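Local coordinates for protein MEM-A1 (Soil metagenome, PDB 6E0S) that probably hydrolyses beta-lactam antibiotics with active-site zinc, as expected of a subclass B3 metallo-beta-lactamase, and so may confer antibiotic resistance, at residues 68-73 against 101-106; 91-96 against 130-135; 165-170 against 219-224; 177-182 against 186-191; 197-202 against 276-281. All coordinates share one frame; numbering follows the deposited sequence.

In the fold
The chain follows the metallo-beta-lactamase plan of two mixed sheets with helices packed around them. Interactions 1 and 2 alternate along the sequence and belong to the part built on the seven-stranded sheet; their centres are 21 Å apart. Interaction 4, a hairpin of the five-stranded sheet, lies between the two halves of interaction 3 in sequence and 21 Å from it in space, centre to centre. Interactions 2 and 3 meet at one zinc ion, to which they bring H91, H93 and H169, with centres 15 Å apart. Interaction 5, also 15 Å from each of them, joins the loop after strand 185-192 to helix 263-285. The zinc site thus draws on loops from both halves.

Interaction 1 of 5, residues 68-73 against 101-106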
# COMPACT_ATOMS: atom_id res chain seq x y z
N PRO A 68 2.23 -11.61 -12.07
CA PRO A 68 1.45 -12.76 -12.59
C PRO A 68 0.74 -13.55 -11.51
O PRO A 68 -0.35 -14.08 -11.76
CB PRO A 68 2.50 -13.60 -13.32
CG PRO A 68 3.79 -13.15 -12.79
CD PRO A 68 3.64 -11.70 -12.46
N GLN A 69 1.30 -13.61 -10.29
CA GLN A 69 0.61 -14.28 -9.18
C GLN A 69 -0.63 -13.51 -8.75
O GLN A 69 -1.67 -14.11 -8.44
CB GLN A 69 1.56 -14.44 -7.98
CG GLN A 69 2.80 -15.28 -8.29
CD GLN A 69 3.67 -15.46 -7.07
OE1 GLN A 69 3.38 -16.29 -6.21
NE2 GLN A 69 4.75 -14.67 -6.98
N ILE A 70 -0.55 -12.18 -8.73
CA ILE A 70 -1.72 -11.37 -8.37
C ILE A 70 -2.81 -11.55 -9.41
O ILE A 70 -4.00 -11.72 -9.08
CB ILE A 70 -1.33 -9.88 -8.22
CG1 ILE A 70 -0.45 -9.68 -6.96
CG2 ILE A 70 -2.62 -8.95 -8.16
CD1 ILE A 70 0.38 -8.38 -6.98
N ALA A 71 -2.42 -11.58 -10.68
CA ALA A 71 -3.40 -11.82 -11.73
C ALA A 71 -4.05 -13.19 -11.56
O ALA A 71 -5.28 -13.33 -11.62
CB ALA A 71 -2.72 -11.72 -13.10
N GLN A 72 -3.23 -14.21 -11.33
CA GLN A 72 -3.78 -15.54 -11.14
C GLN A 72 -4.69 -15.59 -9.92
O GLN A 72 -5.74 -16.24 -9.96
CB GLN A 72 -2.64 -16.56 -11.06
CG GLN A 72 -2.03 -16.79 -12.44
CD GLN A 72 -0.52 -16.95 -12.42
OE1 GLN A 72 0.08 -17.17 -11.37
NE2 GLN A 72 0.09 -16.86 -13.60
N HIS A 73 -4.34 -14.87 -8.85
CA HIS A 73 -5.18 -14.83 -7.67
C HIS A 73 -6.54 -14.19 -7.97
O HIS A 73 -7.58 -14.68 -7.52
CB HIS A 73 -4.46 -14.05 -6.56
CG HIS A 73 -3.30 -14.79 -5.98
ND1 HIS A 73 -2.28 -14.16 -5.29
CD2 HIS A 73 -2.97 -16.10 -6.02
CE1 HIS A 73 -1.39 -15.05 -4.91
NE2 HIS A 73 -1.77 -16.23 -5.35
N SER A 101 2.92 -2.16 -14.01
CA SER A 101 2.91 -2.08 -15.47
C SER A 101 2.28 -3.32 -16.11
O SER A 101 1.45 -3.21 -17.02
CB SER A 101 4.35 -1.85 -15.93
OG SER A 101 4.64 -2.44 -17.15
N GLU A 102 2.62 -4.50 -15.61
CA GLU A 102 2.07 -5.73 -16.19
C GLU A 102 0.58 -5.88 -15.86
O GLU A 102 -0.22 -6.30 -16.71
CB GLU A 102 2.86 -6.93 -15.70
CG GLU A 102 2.20 -8.30 -15.91
CD GLU A 102 2.11 -8.71 -17.39
OE1 GLU A 102 2.70 -8.04 -18.26
OE2 GLU A 102 1.44 -9.74 -17.67
N LEU A 103 0.20 -5.56 -14.63
CA LEU A 103 -1.21 -5.66 -14.25
C LEU A 103 -2.03 -4.64 -15.03
O LEU A 103 -3.17 -4.92 -15.43
CB LEU A 103 -1.36 -5.46 -12.74
CG LEU A 103 -0.99 -6.73 -11.95
CD1 LEU A 103 -0.65 -6.39 -10.51
CD2 LEU A 103 -2.12 -7.77 -11.96
N GLN A 104 -1.48 -3.46 -15.28
CA GLN A 104 -2.16 -2.52 -16.16
C GLN A 104 -2.25 -3.05 -17.59
O GLN A 104 -3.28 -2.86 -18.25
CB GLN A 104 -1.44 -1.17 -16.16
CG GLN A 104 -2.10 -0.17 -17.07
CD GLN A 104 -1.26 1.03 -17.28
OE1 GLN A 104 -0.12 0.92 -17.73
NE2 GLN A 104 -1.80 2.22 -16.94
N ARG A 105 -1.21 -3.75 -18.07
CA ARG A 105 -1.27 -4.34 -19.42
C ARG A 105 -2.39 -5.37 -19.53
O ARG A 105 -3.06 -5.48 -20.58
CB ARG A 105 0.08 -4.98 -19.78
CG ARG A 105 0.10 -5.56 -21.18
CD ARG A 105 1.33 -6.43 -21.44
NE ARG A 105 1.30 -7.70 -20.73
CZ ARG A 105 0.61 -8.76 -21.16
NH1 ARG A 105 -0.08 -8.68 -22.29
NH2 ARG A 105 0.61 -9.90 -20.46
N LEU A 106 -2.59 -6.18 -18.49
CA LEU A 106 -3.61 -7.23 -18.51
C LEU A 106 -5.02 -6.65 -18.43
O LEU A 106 -5.96 -7.26 -18.93
CB LEU A 106 -3.38 -8.21 -17.35
CG LEU A 106 -2.14 -9.11 -17.40
CD1 LEU A 106 -1.93 -9.85 -16.06
CD2 LEU A 106 -2.25 -10.11 -18.53
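A71 and L106 make the closest approach between residues 68-73 and 101-106: the CB methyl of A71 sits 3.6 Å from CD1 of L106. One turn back on the second helix, L103 pushes its forked end toward the first. Its CD1 meets CG2 of I70 at 4.0 Å, and the two side chains cross at about a right angle, while CD2 lies 4.0 Å from the backbone N of A71. L103 gets there because CG stands beside its own backbone N, opposite the carbonyl carbon (chi1 -78°), which aims both methyls across the gap. The two helix segments run 9.9 Å apart, axis to axis, inclined by 40°. A67, one turn before A71, also touches L103 and E102.

I70, A71 and L103 form the tight, buried part, with L106 at its margin toward solvent. Beyond it the contact thins out: P68 is exposed, and E102 and R105 pair with each other instead of reaching across. R105 grips E102 side-on, NE to OE1 at 2.9 Å and NH2 to OE2 at 2.9 Å, a two-pronged salt bridge across one turn of the same helix.

Helix 66-76 connects parallel strands 56-59 and 84-88, and helix 100-107 lies in the connection from 84-88 to 110-114, so these are helices of successive beta-alpha-beta crossovers. No hydrogen bond or salt bridge joins the segments; they are held by apolar surface alone, which depends on shape and burial more than on the direction of any bond.

Interaction 2 of 5, residues 91-96 against 130-135; sequences HEHFDH and DPQYGE. With ZN (zinc ion), chain B.
D130 takes the NE2-H of H93 on its carboxylate: H93 NE2 meets D130 OD1 at 2.8 Å on its syn side, somewhat out of the carboxylate plane, while OD1 lies nearly in the plane of the ring; the N-H points at it with an angle of 150°. D130 OD2 also lies 2.9 Å from H93 NE2, but that bond is weak. OD2 turns its anti lone pair to the backbone N of Q132 at 2.9 Å, an Asx turn that fixes how the carboxylate is rotated. With CG opposite its backbone N (chi1 -159°), D130 swings the carboxylate toward H93.

The other ring nitrogen faces the metal: H93 ND1 binds zinc at 2.4 Å, and H91 NE2 binds it at 2.3 Å; H169 and a water 2.0 Å from the zinc complete the site. Residues 91-96, HEHFDH, spell the HxHxDH motif of metallo-beta-lactamases, and D130 is the second-shell group that orients one of its ligands. H93 is also the residue at the N-cap position, right before helix 94-97.

Further out, the amide of Q132 meets the imidazole at a slant, the planes 74° apart, its NE2 3.4 Å from CE1 of H93. The Q132 side chain is extended beyond CG, and it also reaches H169 and F198.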
# COMPACT_ATOMS: atom_id res chain seq x y z
N HIS A 91 3.18 3.00 -2.41
CA HIS A 91 4.33 3.84 -2.68
C HIS A 91 5.16 3.30 -3.85
O HIS A 91 5.09 2.13 -4.25
CB HIS A 91 5.18 4.07 -1.41
CG HIS A 91 5.93 2.86 -0.95
ND1 HIS A 91 5.46 2.01 0.03
CD2 HIS A 91 7.13 2.36 -1.34
CE1 HIS A 91 6.33 1.04 0.22
NE2 HIS A 91 7.35 1.22 -0.61
N GLU A 92 5.96 4.21 -4.39
CA GLU A 92 6.49 4.13 -5.74
C GLU A 92 7.82 3.41 -5.79
O GLU A 92 8.76 3.85 -6.44
CB GLU A 92 6.58 5.55 -6.33
CG GLU A 92 7.46 6.58 -5.52
CD GLU A 92 6.71 7.35 -4.40
OE1 GLU A 92 7.06 8.53 -4.12
OE2 GLU A 92 5.78 6.78 -3.79
N HIS A 93 7.94 2.30 -5.08
CA HIS A 93 9.15 1.50 -5.06
C HIS A 93 8.89 0.18 -5.78
O HIS A 93 7.75 -0.33 -5.82
CB HIS A 93 9.61 1.22 -3.62
CG HIS A 93 10.32 2.36 -2.96
ND1 HIS A 93 10.71 2.34 -1.63
CD2 HIS A 93 10.69 3.58 -3.43
CE1 HIS A 93 11.31 3.48 -1.33
NE2 HIS A 93 11.31 4.25 -2.40
N PHE A 94 9.96 -0.36 -6.35
CA PHE A 94 9.97 -1.64 -7.05
C PHE A 94 9.12 -2.74 -6.41
O PHE A 94 8.44 -3.47 -7.11
CB PHE A 94 11.43 -2.08 -7.16
CG PHE A 94 11.66 -3.28 -8.06
CD1 PHE A 94 11.84 -3.11 -9.43
CD2 PHE A 94 11.79 -4.56 -7.51
CE1 PHE A 94 12.08 -4.20 -10.25
CE2 PHE A 94 12.05 -5.66 -8.35
CZ PHE A 94 12.19 -5.47 -9.71
N ASP A 95 9.16 -2.88 -5.08
CA ASP A 95 8.50 -4.04 -4.47
C ASP A 95 7.00 -3.87 -4.32
O ASP A 95 6.34 -4.85 -3.94
CB ASP A 95 9.13 -4.35 -3.11
CG ASP A 95 10.53 -4.94 -3.23
OD1 ASP A 95 11.42 -4.50 -2.50
OD2 ASP A 95 10.75 -5.82 -4.07
N HIS A 96 6.44 -2.70 -4.61
CA HIS A 96 5.00 -2.49 -4.48
C HIS A 96 4.38 -1.91 -5.74
O HIS A 96 3.21 -2.15 -6.01
CB HIS A 96 4.72 -1.56 -3.29
CG HIS A 96 5.24 -2.09 -1.99
ND1 HIS A 96 4.58 -3.05 -1.25
CD2 HIS A 96 6.39 -1.82 -1.31
CE1 HIS A 96 5.29 -3.34 -0.18
NE2 HIS A 96 6.38 -2.60 -0.18
N ASP A 130 14.41 10.45 -3.09
CA ASP A 130 13.93 9.29 -2.37
C ASP A 130 14.89 8.98 -1.24
O ASP A 130 16.11 9.05 -1.42
CB ASP A 130 13.82 8.06 -3.28
CG ASP A 130 12.87 7.00 -2.72
OD1 ASP A 130 11.74 6.88 -3.23
OD2 ASP A 130 13.27 6.28 -1.80
N PRO A 131 14.38 8.65 -0.03
CA PRO A 131 15.28 8.27 1.07
C PRO A 131 16.18 7.11 0.67
O PRO A 131 17.26 6.95 1.24
CB PRO A 131 14.32 7.87 2.19
CG PRO A 131 13.07 8.69 1.94
CD PRO A 131 12.96 8.75 0.40
N GLN A 132 15.77 6.30 -0.30
CA GLN A 132 16.57 5.15 -0.73
C GLN A 132 17.21 5.39 -2.09
O GLN A 132 17.74 4.45 -2.69
CB GLN A 132 15.73 3.87 -0.77
CG GLN A 132 15.01 3.57 0.54
CD GLN A 132 14.35 2.21 0.55
OE1 GLN A 132 14.89 1.24 0.00
NE2 GLN A 132 13.19 2.12 1.19
N TYR A 133 17.23 6.64 -2.56
CA TYR A 133 17.81 6.92 -3.88
C TYR A 133 19.24 6.40 -3.95
O TYR A 133 20.08 6.66 -3.07
CB TYR A 133 17.79 8.42 -4.20
CG TYR A 133 18.46 8.74 -5.53
CD1 TYR A 133 19.72 9.31 -5.58
CD2 TYR A 133 17.82 8.42 -6.72
CE1 TYR A 133 20.33 9.58 -6.81
CE2 TYR A 133 18.41 8.69 -7.95
CZ TYR A 133 19.66 9.26 -7.98
OH TYR A 133 20.23 9.52 -9.20
N GLY A 134 19.54 5.67 -5.03
CA GLY A 134 20.82 5.04 -5.21
C GLY A 134 20.77 3.53 -5.06
O GLY A 134 21.56 2.83 -5.71
N GLU A 135 19.89 3.02 -4.21
CA GLU A 135 19.75 1.59 -4.05
C GLU A 135 18.43 1.07 -4.59
O GLU A 135 18.08 -0.09 -4.34
CB GLU A 135 19.93 1.22 -2.58
CG GLU A 135 21.23 1.82 -2.07
CD GLU A 135 21.65 1.22 -0.75
OE1 GLU A 135 21.23 0.08 -0.46
OE2 GLU A 135 22.38 1.90 0.00
ZN ZN B . 9.52 1.14 0.01
O HOH W 1 10.49 -0.57 -0.10

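Interaction 3 of 5, residues 165-170 against 219-224; sequences YTPGHT and KKSIAT. With ZN (zinc ion), chain B.
T166 and P167 belong to the loop between strands 159-165 and 174-182 that carries the zinc ligand H169, and they rest on S221 of helix 214-226. The backbones come very close here, with CA of T166 4.5 Å from CA of S221, because only a small side chain stands between them. S221 CB is 3.7 Å from T166 CB, and OG lies 3.5 Å from CD of the P167 ring.

The S221 hydroxyl comes within 2.5 Å of P167 O, a short and doubtful contact; the alternative for the hydroxyl is a bond to D217 O, one turn earlier on the helix. OG can lie near both because it stands beside its own backbone N (chi1 -57°). One turn further toward the C-terminus, the methyls T166 CG2 and T224 CG2 meet at 4.2 Å. A water closes that end: it donates to Y165 O at 2.8 Å and also hydrogen-bonds T224 OG1. The hydroxyl of T166 turns elsewhere, to S175.

Past the contact the chain turns at G168, with a phi of 145° and a psi that together call for glycine, and comes round to H169. There NE2 binds zinc at 2.3 Å, with the metal-bound water in the plane of the ring, while ND1 bonds to N196 O. A short loop after a strand, bringing in a histidine that joins H91 and H93 on one zinc, is typical of the metallo-beta-lactamase fold.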
# COMPACT_ATOMS: atom_id res chain seq x y z
N TYR A 165 -2.63 10.97 2.07
CA TYR A 165 -1.20 11.11 1.86
C TYR A 165 -0.47 10.72 3.15
O TYR A 165 -0.76 11.24 4.23
CB TYR A 165 -0.87 12.55 1.48
CG TYR A 165 -1.04 12.91 0.01
CD1 TYR A 165 -1.88 12.19 -0.82
CD2 TYR A 165 -0.38 14.02 -0.53
CE1 TYR A 165 -2.01 12.52 -2.21
CE2 TYR A 165 -0.52 14.38 -1.87
CZ TYR A 165 -1.33 13.64 -2.71
OH TYR A 165 -1.44 14.01 -4.03
N THR A 166 0.48 9.79 3.04
CA THR A 166 1.32 9.40 4.18
C THR A 166 2.78 9.29 3.73
O THR A 166 3.39 8.22 3.79
CB THR A 166 0.85 8.08 4.79
OG1 THR A 166 0.80 7.07 3.77
CG2 THR A 166 -0.52 8.24 5.45
N PRO A 167 3.36 10.39 3.26
CA PRO A 167 4.77 10.35 2.83
C PRO A 167 5.72 10.21 4.02
O PRO A 167 5.37 10.45 5.19
CB PRO A 167 4.96 11.68 2.12
CG PRO A 167 3.98 12.64 2.81
CD PRO A 167 2.78 11.74 3.10
N GLY A 168 6.96 9.81 3.69
CA GLY A 168 8.06 9.78 4.65
C GLY A 168 8.97 8.59 4.34
O GLY A 168 10.19 8.74 4.20
N HIS A 169 8.35 7.41 4.21
CA HIS A 169 9.05 6.29 3.59
C HIS A 169 9.46 6.63 2.16
O HIS A 169 10.59 6.34 1.74
CB HIS A 169 8.18 5.03 3.63
CG HIS A 169 8.90 3.79 3.16
ND1 HIS A 169 9.84 3.15 3.93
CD2 HIS A 169 8.79 3.07 2.02
CE1 HIS A 169 10.31 2.10 3.27
NE2 HIS A 169 9.70 2.04 2.10
N THR A 170 8.55 7.23 1.39
CA THR A 170 8.83 7.86 0.10
C THR A 170 8.23 9.26 0.06
O THR A 170 7.38 9.64 0.89
CB THR A 170 8.24 7.09 -1.08
OG1 THR A 170 6.80 7.19 -1.05
CG2 THR A 170 8.65 5.60 -1.03
N LYS A 219 6.77 11.78 10.60
CA LYS A 219 6.10 11.94 11.89
C LYS A 219 4.64 12.28 11.69
O LYS A 219 3.76 11.75 12.39
CB LYS A 219 6.78 13.04 12.70
CG LYS A 219 8.19 12.71 13.18
CD LYS A 219 8.83 13.92 13.88
CE LYS A 219 8.27 14.05 15.29
NZ LYS A 219 8.71 12.86 16.12
N LYS A 220 4.34 13.13 10.72
CA LYS A 220 2.93 13.45 10.50
C LYS A 220 2.16 12.24 9.98
O LYS A 220 1.00 12.03 10.38
CB LYS A 220 2.80 14.63 9.54
CG LYS A 220 1.37 15.14 9.45
CD LYS A 220 1.20 16.12 8.31
CE LYS A 220 -0.25 16.61 8.22
NZ LYS A 220 -0.62 16.83 6.77
N SER A 221 2.77 11.45 9.10
CA SER A 221 2.11 10.26 8.55
C SER A 221 1.89 9.21 9.64
O SER A 221 0.85 8.55 9.66
CB SER A 221 2.93 9.66 7.40
OG SER A 221 3.14 10.62 6.39
N ILE A 222 2.82 9.09 10.59
CA ILE A 222 2.61 8.18 11.71
C ILE A 222 1.39 8.59 12.51
O ILE A 222 0.56 7.75 12.90
CB ILE A 222 3.89 8.12 12.57
CG1 ILE A 222 5.01 7.41 11.78
CG2 ILE A 222 3.61 7.48 13.93
CD1 ILE A 222 6.33 7.48 12.48
N ALA A 223 1.26 9.89 12.79
CA ALA A 223 0.09 10.38 13.52
C ALA A 223 -1.19 10.21 12.72
O ALA A 223 -2.24 9.87 13.28
CB ALA A 223 0.26 11.85 13.91
N THR A 224 -1.12 10.44 11.41
CA THR A 224 -2.28 10.25 10.54
C THR A 224 -2.80 8.82 10.62
O THR A 224 -4.00 8.59 10.81
CB THR A 224 -1.94 10.60 9.10
OG1 THR A 224 -1.72 12.00 9.02
CG2 THR A 224 -3.09 10.22 8.14
ZN ZN B . 9.52 1.14 0.01
O HOH W 2 -0.16 12.34 6.71
O HOH W 1 10.49 -0.57 -0.10

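Interaction 4 of 5, residues 177-182 against 186-191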
# COMPACT_ATOMS: atom_id res chain seq x y z
N THR A 177 -8.30 4.37 2.29
CA THR A 177 -9.34 3.95 3.23
C THR A 177 -10.69 3.81 2.51
O THR A 177 -10.99 4.51 1.54
CB THR A 177 -9.49 4.93 4.41
OG1 THR A 177 -9.95 6.19 3.91
CG2 THR A 177 -8.15 5.15 5.15
N TRP A 178 -11.49 2.85 2.98
CA TRP A 178 -12.82 2.61 2.42
C TRP A 178 -13.61 1.80 3.43
O TRP A 178 -13.08 1.33 4.43
CB TRP A 178 -12.77 1.88 1.05
CG TRP A 178 -12.24 0.45 1.06
CD1 TRP A 178 -12.96 -0.69 0.87
CD2 TRP A 178 -10.87 0.03 1.21
NE1 TRP A 178 -12.15 -1.79 0.91
CE2 TRP A 178 -10.86 -1.37 1.13
CE3 TRP A 178 -9.66 0.71 1.42
CZ2 TRP A 178 -9.68 -2.12 1.25
CZ3 TRP A 178 -8.49 -0.04 1.53
CH2 TRP A 178 -8.51 -1.43 1.44
N ARG A 179 -14.91 1.66 3.17
CA ARG A 179 -15.76 0.83 4.02
C ARG A 179 -16.21 -0.37 3.21
O ARG A 179 -16.56 -0.23 2.03
CB ARG A 179 -16.98 1.61 4.52
CG ARG A 179 -16.58 2.66 5.54
CD ARG A 179 -17.77 3.16 6.37
NE ARG A 179 -18.19 2.19 7.38
CZ ARG A 179 -17.69 2.10 8.61
NH1 ARG A 179 -16.74 2.91 9.05
NH2 ARG A 179 -18.16 1.18 9.43
N ALA A 180 -16.19 -1.55 3.84
CA ALA A 180 -16.70 -2.78 3.26
C ALA A 180 -17.88 -3.23 4.10
O ALA A 180 -18.00 -2.83 5.27
CB ALA A 180 -15.63 -3.89 3.18
N THR A 181 -18.78 -4.02 3.50
CA THR A 181 -20.03 -4.42 4.14
C THR A 181 -20.33 -5.87 3.83
O THR A 181 -20.08 -6.36 2.72
CB THR A 181 -21.24 -3.55 3.69
OG1 THR A 181 -21.40 -3.66 2.27
CG2 THR A 181 -21.04 -2.08 4.04
N GLU A 182 -20.90 -6.57 4.81
CA GLU A 182 -21.36 -7.94 4.58
C GLU A 182 -22.32 -8.30 5.69
O GLU A 182 -22.10 -7.92 6.84
CB GLU A 182 -20.20 -8.95 4.52
CG GLU A 182 -19.35 -9.08 5.77
CD GLU A 182 -18.42 -10.31 5.75
OE1 GLU A 182 -18.45 -11.12 6.71
OE2 GLU A 182 -17.61 -10.45 4.81
N SER A 186 -20.52 -3.56 8.74
CA SER A 186 -19.60 -2.76 7.96
C SER A 186 -18.30 -2.61 8.74
O SER A 186 -18.26 -2.74 9.96
CB SER A 186 -20.18 -1.38 7.62
OG SER A 186 -20.20 -0.53 8.75
N ALA A 187 -17.22 -2.38 7.99
CA ALA A 187 -15.90 -2.28 8.59
C ALA A 187 -15.13 -1.16 7.90
O ALA A 187 -15.12 -1.10 6.66
CB ALA A 187 -15.12 -3.60 8.43
N ALA A 188 -14.45 -0.33 8.70
CA ALA A 188 -13.53 0.65 8.15
C ALA A 188 -12.22 -0.05 7.77
O ALA A 188 -11.51 -0.58 8.65
CB ALA A 188 -13.32 1.79 9.15
N MET A 189 -11.92 -0.09 6.47
CA MET A 189 -10.75 -0.76 5.92
C MET A 189 -9.61 0.23 5.77
O MET A 189 -9.84 1.39 5.39
CB MET A 189 -11.07 -1.37 4.54
CG MET A 189 -12.46 -2.08 4.52
SD MET A 189 -12.44 -3.55 5.57
CE MET A 189 -11.36 -4.62 4.66
N VAL A 190 -8.38 -0.20 6.09
CA VAL A 190 -7.24 0.69 5.94
C VAL A 190 -6.14 -0.10 5.24
O VAL A 190 -5.68 -1.12 5.77
CB VAL A 190 -6.72 1.23 7.28
CG1 VAL A 190 -5.39 1.98 7.06
CG2 VAL A 190 -7.77 2.14 7.97
N TYR A 191 -5.74 0.37 4.05
CA TYR A 191 -4.54 -0.13 3.36
C TYR A 191 -3.42 0.83 3.74
O TYR A 191 -3.33 1.94 3.23
CB TYR A 191 -4.70 -0.20 1.84
CG TYR A 191 -3.56 -0.96 1.19
CD1 TYR A 191 -3.75 -2.27 0.75
CD2 TYR A 191 -2.30 -0.37 1.01
CE1 TYR A 191 -2.74 -2.98 0.14
CE2 TYR A 191 -1.26 -1.10 0.35
CZ TYR A 191 -1.52 -2.40 -0.05
OH TYR A 191 -0.54 -3.17 -0.68
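Residues 177-182 and 186-191, of strands 174-182 and 185-192, run antiparallel, the segment directions 154° apart, and pair from T177 with V190 through to T181 with S186. W178 with M189 and A180 with A187 are the hydrogen-bonded pairs. M189 N reaches W178 O at 2.7 Å, whereas the return bond from W178 N to M189 O is longer, 3.3 Å. A180 and A187 exchange two more even bonds, A180 N to A187 O being 3.0 Å.

On the face with W178, A180, A187 and M189, the indole takes the crowded position between backbone N and carbonyl carbon (chi1 66°), which lays it flat over its partner. M189 CB sits over the face, 3.6 Å from the centroid of the W178 six-membered ring, a CH-pi contact, and the sulfur gives an oblique Met-aromatic one. Y191 CB comes in at the ring's edge, 3.8 Å from W178 CZ3. This is the inner side of a beta hairpin in the five-stranded sheet: W178 also packs on V48 and I50 of the other sheet, as in the sandwich core of metallo-beta-lactamases, and its NE1 bonds to T37.

On the opposite face R179 bends back at chi3 and lays its guanidinium over the A187-A188 peptide. In the plane of that group, NH2 donates to S186 OG at 2.7 Å, almost straight (174°), but S186 is modelled in two conformers, so this bond is doubtful and at best partial. T177 CG2 and V190 CG2 lie side by side, 4.1 Å apart.

Interaction 5 of 5, residues 197-202 against 276-281; sequences AFAAKP and QKKLAA
The flat groups beside A199 and K278 are the ring of F198 and the peptide carbonyl of A197. Over one face of the F198 ring, 3.6 Å above its plane and offset toward the rim, sits a water that also belongs to the A199-K278 bridge; the same ring packs against Q132 as well. At the A197 peptide, the aliphatic run of K278 passes the carbonyl, with CG 3.5 Å from A197 O.

K278 carries the contact from the helix side. Its CG stands opposite the backbone N (chi1 180°), the chain kinks once at chi2 (59°) and then runs straight, so the methylenes travel along the loop from A197 to A199. Its CE ends 3.9 Å from the CB methyl of A199.

No hydrogen bond links the two segments directly. The ammonium instead works through two waters. The first accepts from A199 N at 2.9 Å and from K278 NZ at 2.8 Å. The second donates to A199 O at 2.9 Å and accepts from K278 NZ at 3.1 Å, so both polar backbone atoms of A199 are tied to one lysine.

A200, next along, bonds through its backbone to P131, which joins this loop to the 130-135 turn beside the zinc site. A long C-terminal helix lying outside the sheets and covering loops near the metal, here helix 263-285, fits the helical outer layer of the alpha-beta-beta-alpha metallo-beta-lactamase fold.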
# COMPACT_ATOMS: atom_id res chain seq x y z
N ALA A 197 11.09 4.54 8.53
CA ALA A 197 12.22 5.41 8.22
C ALA A 197 13.42 4.56 7.80
O ALA A 197 14.24 4.17 8.64
CB ALA A 197 12.58 6.30 9.42
N PHE A 198 13.53 4.28 6.51
CA PHE A 198 14.63 3.47 5.99
C PHE A 198 15.36 4.30 4.94
O PHE A 198 14.71 4.93 4.10
CB PHE A 198 14.11 2.16 5.40
CG PHE A 198 15.20 1.23 5.00
CD1 PHE A 198 15.66 1.20 3.69
CD2 PHE A 198 15.83 0.41 5.93
CE1 PHE A 198 16.70 0.35 3.31
CE2 PHE A 198 16.87 -0.44 5.56
CZ PHE A 198 17.31 -0.47 4.25
N ALA A 199 16.69 4.31 4.98
CA ALA A 199 17.45 5.22 4.13
C ALA A 199 18.65 4.53 3.51
O ALA A 199 19.32 3.72 4.16
CB ALA A 199 17.94 6.46 4.90
N ALA A 200 18.93 4.86 2.26
CA ALA A 200 20.20 4.49 1.64
C ALA A 200 21.21 5.62 1.82
O ALA A 200 20.86 6.80 1.70
CB ALA A 200 20.00 4.20 0.15
N LYS A 201 22.45 5.24 2.12
CA LYS A 201 23.52 6.23 2.22
C LYS A 201 23.59 7.05 0.92
O LYS A 201 23.55 6.47 -0.17
CB LYS A 201 24.86 5.54 2.48
CG LYS A 201 24.90 4.72 3.78
CD LYS A 201 26.26 4.04 3.99
CE LYS A 201 26.16 2.50 3.96
NZ LYS A 201 26.19 1.93 2.58
N PRO A 202 23.71 8.38 1.00
CA PRO A 202 23.98 9.14 2.22
C PRO A 202 22.77 9.83 2.83
O PRO A 202 22.96 10.81 3.55
CB PRO A 202 24.96 10.20 1.72
CG PRO A 202 24.42 10.52 0.34
CD PRO A 202 23.78 9.25 -0.19
N GLN A 276 12.64 6.43 15.90
CA GLN A 276 13.56 6.82 16.96
C GLN A 276 14.87 6.04 16.86
O GLN A 276 15.95 6.62 17.01
CB GLN A 276 12.91 6.62 18.34
CG GLN A 276 11.75 7.60 18.61
CD GLN A 276 12.16 9.05 18.36
OE1 GLN A 276 13.04 9.59 19.06
NE2 GLN A 276 11.55 9.68 17.38
N LYS A 277 14.79 4.74 16.55
CA LYS A 277 16.01 3.97 16.35
C LYS A 277 16.82 4.50 15.17
O LYS A 277 18.06 4.57 15.24
CB LYS A 277 15.68 2.49 16.15
CG LYS A 277 15.10 1.81 17.37
CD LYS A 277 14.73 0.36 17.08
CE LYS A 277 14.32 -0.38 18.33
NZ LYS A 277 13.96 -1.77 17.98
N LYS A 278 16.15 4.89 14.08
CA LYS A 278 16.85 5.43 12.92
C LYS A 278 17.54 6.76 13.26
O LYS A 278 18.71 6.97 12.91
CB LYS A 278 15.87 5.58 11.75
CG LYS A 278 16.46 6.15 10.44
CD LYS A 278 17.58 5.22 9.95
CE LYS A 278 18.21 5.70 8.67
NZ LYS A 278 19.46 4.92 8.39
N LEU A 279 16.84 7.64 13.97
CA LEU A 279 17.47 8.90 14.34
C LEU A 279 18.68 8.66 15.24
O LEU A 279 19.70 9.36 15.12
CB LEU A 279 16.46 9.80 15.01
CG LEU A 279 15.30 10.28 14.15
CD1 LEU A 279 14.28 11.03 15.03
CD2 LEU A 279 15.79 11.17 13.02
N ALA A 280 18.61 7.67 16.13
CA ALA A 280 19.75 7.35 16.99
C ALA A 280 20.91 6.80 16.18
O ALA A 280 22.07 7.17 16.40
CB ALA A 280 19.35 6.35 18.09
N ALA A 281 20.62 5.92 15.22
CA ALA A 281 21.67 5.39 14.35
C ALA A 281 22.32 6.50 13.54
O ALA A 281 23.54 6.48 13.31
CB ALA A 281 21.09 4.32 13.42
O HOH W 3 18.23 2.91 6.97
O HOH W 4 21.39 4.48 5.97